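Local coordinates for protein AA10A (Thermobifida fusca, PDB 5UIZ) that probably cleaves cellulose chains oxidatively, as a copper-dependent lytic polysaccharide monooxygenase of family AA10, at residues F134-Y139 and F187-P192. Numbering follows the deposited sequence.
Sequences FTIHLY and FTVHAP
Phe134 and Val189 make the tight end of this antiparallel strand pair. Val189 CG2 sits over one face of the Phe134 ring, displaced from its centre toward the rim, and comes within 3.3 Å of CZ. The CG of Phe134 stands between the backbone N and the carbonyl carbon (chi1 62°), and the end of the side chain comes nearer to 187-190 than its base. Ala191 CB meets the same ring at its edge, 4.2 Å from CE1. Phe134 and Val189 exchange two backbone hydrogen bonds, of which Val189 N to Phe134 O, 2.8 Å, is nearly straight. Ile136 and Phe187 form the next hydrogen-bonded pair; here the Ile136 side chain lies alongside the Phe187 ring, with CB over one face, 3.9 Å from CZ. An alanine in place of Phe134 would probably open a gap beneath Val189 CG2 and leave that methyl and Ala191 CB without their aromatic neighbour. On the other face the side chains meet more loosely: Thr135 and Thr188 lie toward solvent, their OG1 atoms 3.5 Å apart. In the LPMO beta-sandwich, 133-140 is the middle strand of a three-stranded sheet, between 38-42 and 184-190; facing the core, Phe134 packs on Val200 of strand 198-206, Phe187 on Val151 and Phe149 of strand 146-154, and Ile136 on both strands.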
ATOM      1  N   PHE A 134       4.490 -13.093  -7.978  1.00 21.90           N
ATOM      2  CA  PHE A 134       4.654 -11.759  -8.552  1.00 23.33           C
ATOM      3  C   PHE A 134       5.803 -11.064  -7.873  1.00 21.62           C
ATOM      4  O   PHE A 134       6.287 -11.518  -6.806  1.00 18.49           O
ATOM      5  CB  PHE A 134       3.357 -10.935  -8.462  1.00 25.55           C
ATOM      6  CG  PHE A 134       2.886 -10.673  -7.057  1.00 25.15           C
ATOM      7  CD1 PHE A 134       2.118 -11.610  -6.381  1.00 23.65           C
ATOM      8  CD2 PHE A 134       3.208  -9.498  -6.419  1.00 23.92           C
ATOM      9  CE1 PHE A 134       1.705 -11.393  -5.081  1.00 24.50           C
ATOM     10  CE2 PHE A 134       2.801  -9.276  -5.108  1.00 24.82           C
ATOM     11  CZ  PHE A 134       2.050 -10.227  -4.438  1.00 25.09           C
ATOM     12  N   THR A 135       6.251  -9.993  -8.518  1.00 20.10           N
ATOM     13  CA  THR A 135       7.375  -9.172  -8.045  1.00 23.51           C
ATOM     14  C   THR A 135       6.905  -7.868  -7.400  1.00 23.62           C
ATOM     15  O   THR A 135       6.074  -7.132  -7.915  1.00 26.40           O
ATOM     16  CB  THR A 135       8.376  -8.870  -9.212  1.00 25.70           C
ATOM     17  OG1 THR A 135       8.905 -10.118  -9.707  1.00 27.42           O
ATOM     18  CG2 THR A 135       9.539  -7.984  -8.752  1.00 23.88           C
ATOM     19  N   ILE A 136       7.481  -7.576  -6.251  1.00 25.25           N
ATOM     20  CA  ILE A 136       7.299  -6.312  -5.617  1.00 22.80           C
ATOM     21  C   ILE A 136       8.469  -5.438  -5.978  1.00 24.15           C
ATOM     22  O   ILE A 136       9.613  -5.798  -5.709  1.00 23.73           O
ATOM     23  CB  ILE A 136       7.236  -6.458  -4.113  1.00 23.85           C
ATOM     24  CG1 ILE A 136       6.087  -7.433  -3.752  1.00 25.15           C
ATOM     25  CG2 ILE A 136       7.145  -5.081  -3.466  1.00 22.58           C
ATOM     26  CD1 ILE A 136       5.067  -6.972  -2.728  1.00 25.63           C
ATOM     27  N   HIS A 137       8.178  -4.277  -6.562  1.00 21.51           N
ATOM     28  CA  HIS A 137       9.203  -3.282  -6.883  1.00 18.95           C
ATOM     29  C   HIS A 137       8.953  -1.994  -6.041  1.00 17.99           C
ATOM     30  O   HIS A 137       7.916  -1.300  -6.159  1.00 14.94           O
ATOM     31  CB  HIS A 137       9.177  -3.040  -8.387  1.00 17.97           C
ATOM     32  CG  HIS A 137      10.002  -1.903  -8.831  1.00 17.01           C
ATOM     33  ND1 HIS A 137       9.748  -1.238 -10.005  1.00 16.41           N
ATOM     34  CD2 HIS A 137      11.071  -1.295  -8.259  1.00 16.89           C
ATOM     35  CE1 HIS A 137      10.642  -0.277 -10.145  1.00 17.14           C
ATOM     36  NE2 HIS A 137      11.433  -0.266  -9.083  1.00 17.34           N
ATOM     37  N   LEU A 138       9.914  -1.722  -5.190  1.00 16.74           N
ATOM     38  CA  LEU A 138       9.910  -0.596  -4.316  1.00 17.04           C
ATOM     39  C   LEU A 138      10.862   0.400  -4.923  1.00 17.22           C
ATOM     40  O   LEU A 138      11.927   0.036  -5.439  1.00 14.43           O
ATOM     41  CB  LEU A 138      10.412  -1.007  -2.913  1.00 20.05           C
ATOM     42  CG  LEU A 138      10.255   0.143  -1.890  1.00 23.55           C
ATOM     43  CD1 LEU A 138       8.948  -0.084  -1.137  1.00 25.95           C
ATOM     44  CD2 LEU A 138      11.394   0.358  -0.915  1.00 24.70           C
ATOM     45  N   TYR A 139      10.477   1.671  -4.878  1.00 18.09           N
ATOM     46  CA  TYR A 139      11.350   2.751  -5.223  1.00 19.19           C
ATOM     47  C   TYR A 139      11.497   3.586  -3.979  1.00 20.92           C
ATOM     48  O   TYR A 139      10.512   3.984  -3.396  1.00 17.34           O
ATOM     49  CB  TYR A 139      10.768   3.592  -6.339  1.00 19.49           C
ATOM     50  CG  TYR A 139      11.605   4.772  -6.761  1.00 21.14           C
ATOM     51  CD1 TYR A 139      12.812   4.592  -7.400  1.00 22.68           C
ATOM     52  CD2 TYR A 139      11.147   6.084  -6.622  1.00 26.34           C
ATOM     53  CE1 TYR A 139      13.588   5.662  -7.815  1.00 23.92           C
ATOM     54  CE2 TYR A 139      11.900   7.168  -7.097  1.00 26.68           C
ATOM     55  CZ  TYR A 139      13.135   6.931  -7.681  1.00 26.03           C
ATOM     56  OH  TYR A 139      13.923   8.003  -8.115  1.00 27.71           O
ATOM     57  N   PHE A 187      11.864  -7.985  -5.288  1.00 20.80           N
ATOM     58  CA  PHE A 187      11.884  -9.389  -4.845  1.00 20.07           C
ATOM     59  C   PHE A 187      10.540 -10.035  -5.204  1.00 18.96           C
ATOM     60  O   PHE A 187       9.542  -9.350  -5.337  1.00 18.57           O
ATOM     61  CB  PHE A 187      12.145  -9.507  -3.348  1.00 20.04           C
ATOM     62  CG  PHE A 187      11.192  -8.718  -2.490  1.00 18.70           C
ATOM     63  CD1 PHE A 187      10.023  -9.292  -2.029  1.00 19.04           C
ATOM     64  CD2 PHE A 187      11.473  -7.419  -2.136  1.00 18.86           C
ATOM     65  CE1 PHE A 187       9.149  -8.568  -1.237  1.00 19.35           C
ATOM     66  CE2 PHE A 187      10.602  -6.691  -1.378  1.00 18.48           C
ATOM     67  CZ  PHE A 187       9.421  -7.277  -0.936  1.00 19.21           C
ATOM     68  N   THR A 188      10.551 -11.333  -5.364  1.00 18.28           N
ATOM     69  CA  THR A 188       9.428 -12.111  -5.845  1.00 19.48           C
ATOM     70  C   THR A 188       8.779 -12.821  -4.663  1.00 19.41           C
ATOM     71  O   THR A 188       9.459 -13.315  -3.783  1.00 18.67           O
ATOM     72  CB  THR A 188       9.920 -13.153  -6.878  1.00 20.78           C
ATOM     73  OG1 THR A 188      10.735 -12.490  -7.849  1.00 23.70           O
ATOM     74  CG2 THR A 188       8.767 -13.832  -7.578  1.00 20.65           C
ATOM     75  N   VAL A 189       7.450 -12.825  -4.627  1.00 19.79           N
ATOM     76  CA  VAL A 189       6.719 -13.405  -3.528  1.00 18.26           C
ATOM     77  C   VAL A 189       5.721 -14.353  -4.178  1.00 18.28           C
ATOM     78  O   VAL A 189       5.405 -14.227  -5.342  1.00 17.44           O
ATOM     79  CB  VAL A 189       6.004 -12.353  -2.688  1.00 18.79           C
ATOM     80  CG1 VAL A 189       6.922 -11.203  -2.327  1.00 18.89           C
ATOM     81  CG2 VAL A 189       4.775 -11.834  -3.383  1.00 20.73           C
ATOM     82  N   HIS A 190       5.231 -15.292  -3.398  1.00 18.10           N
ATOM     83  CA  HIS A 190       4.231 -16.190  -3.850  1.00 18.85           C
ATOM     84  C   HIS A 190       3.089 -16.103  -2.893  1.00 17.80           C
ATOM     85  O   HIS A 190       3.292 -16.233  -1.673  1.00 18.48           O
ATOM     86  CB  HIS A 190       4.758 -17.635  -3.906  1.00 19.00           C
ATOM     87  CG  HIS A 190       3.693 -18.593  -4.271  1.00 18.78           C
ATOM     88  ND1 HIS A 190       3.154 -18.636  -5.541  1.00 19.96           N
ATOM     89  CD2 HIS A 190       2.953 -19.428  -3.516  1.00 20.08           C
ATOM     90  CE1 HIS A 190       2.188 -19.531  -5.577  1.00 19.58           C
ATOM     91  NE2 HIS A 190       2.013 -19.993  -4.351  1.00 23.02           N
ATOM     92  N   ALA A 191       1.883 -15.895  -3.432  1.00 18.49           N
ATOM     93  CA  ALA A 191       0.677 -15.817  -2.584  1.00 19.44           C
ATOM     94  C   ALA A 191      -0.255 -16.946  -2.951  1.00 20.04           C
ATOM     95  O   ALA A 191      -0.979 -16.841  -3.943  1.00 20.86           O
ATOM     96  CB  ALA A 191      -0.035 -14.495  -2.769  1.00 21.64           C
ATOM     97  N   PRO A 192      -0.260 -18.007  -2.145  1.00 20.28           N
ATOM     98  CA  PRO A 192      -0.914 -19.249  -2.549  1.00 21.91           C
ATOM     99  C   PRO A 192      -2.422 -19.185  -2.398  1.00 23.57           C
ATOM    100  O   PRO A 192      -2.908 -18.452  -1.545  1.00 21.42           O
ATOM    101  CB  PRO A 192      -0.371 -20.282  -1.562  1.00 21.64           C
ATOM    102  CG  PRO A 192       0.088 -19.481  -0.374  1.00 21.86           C
ATOM    103  CD  PRO A 192       0.556 -18.163  -0.924  1.00 20.86           C
TER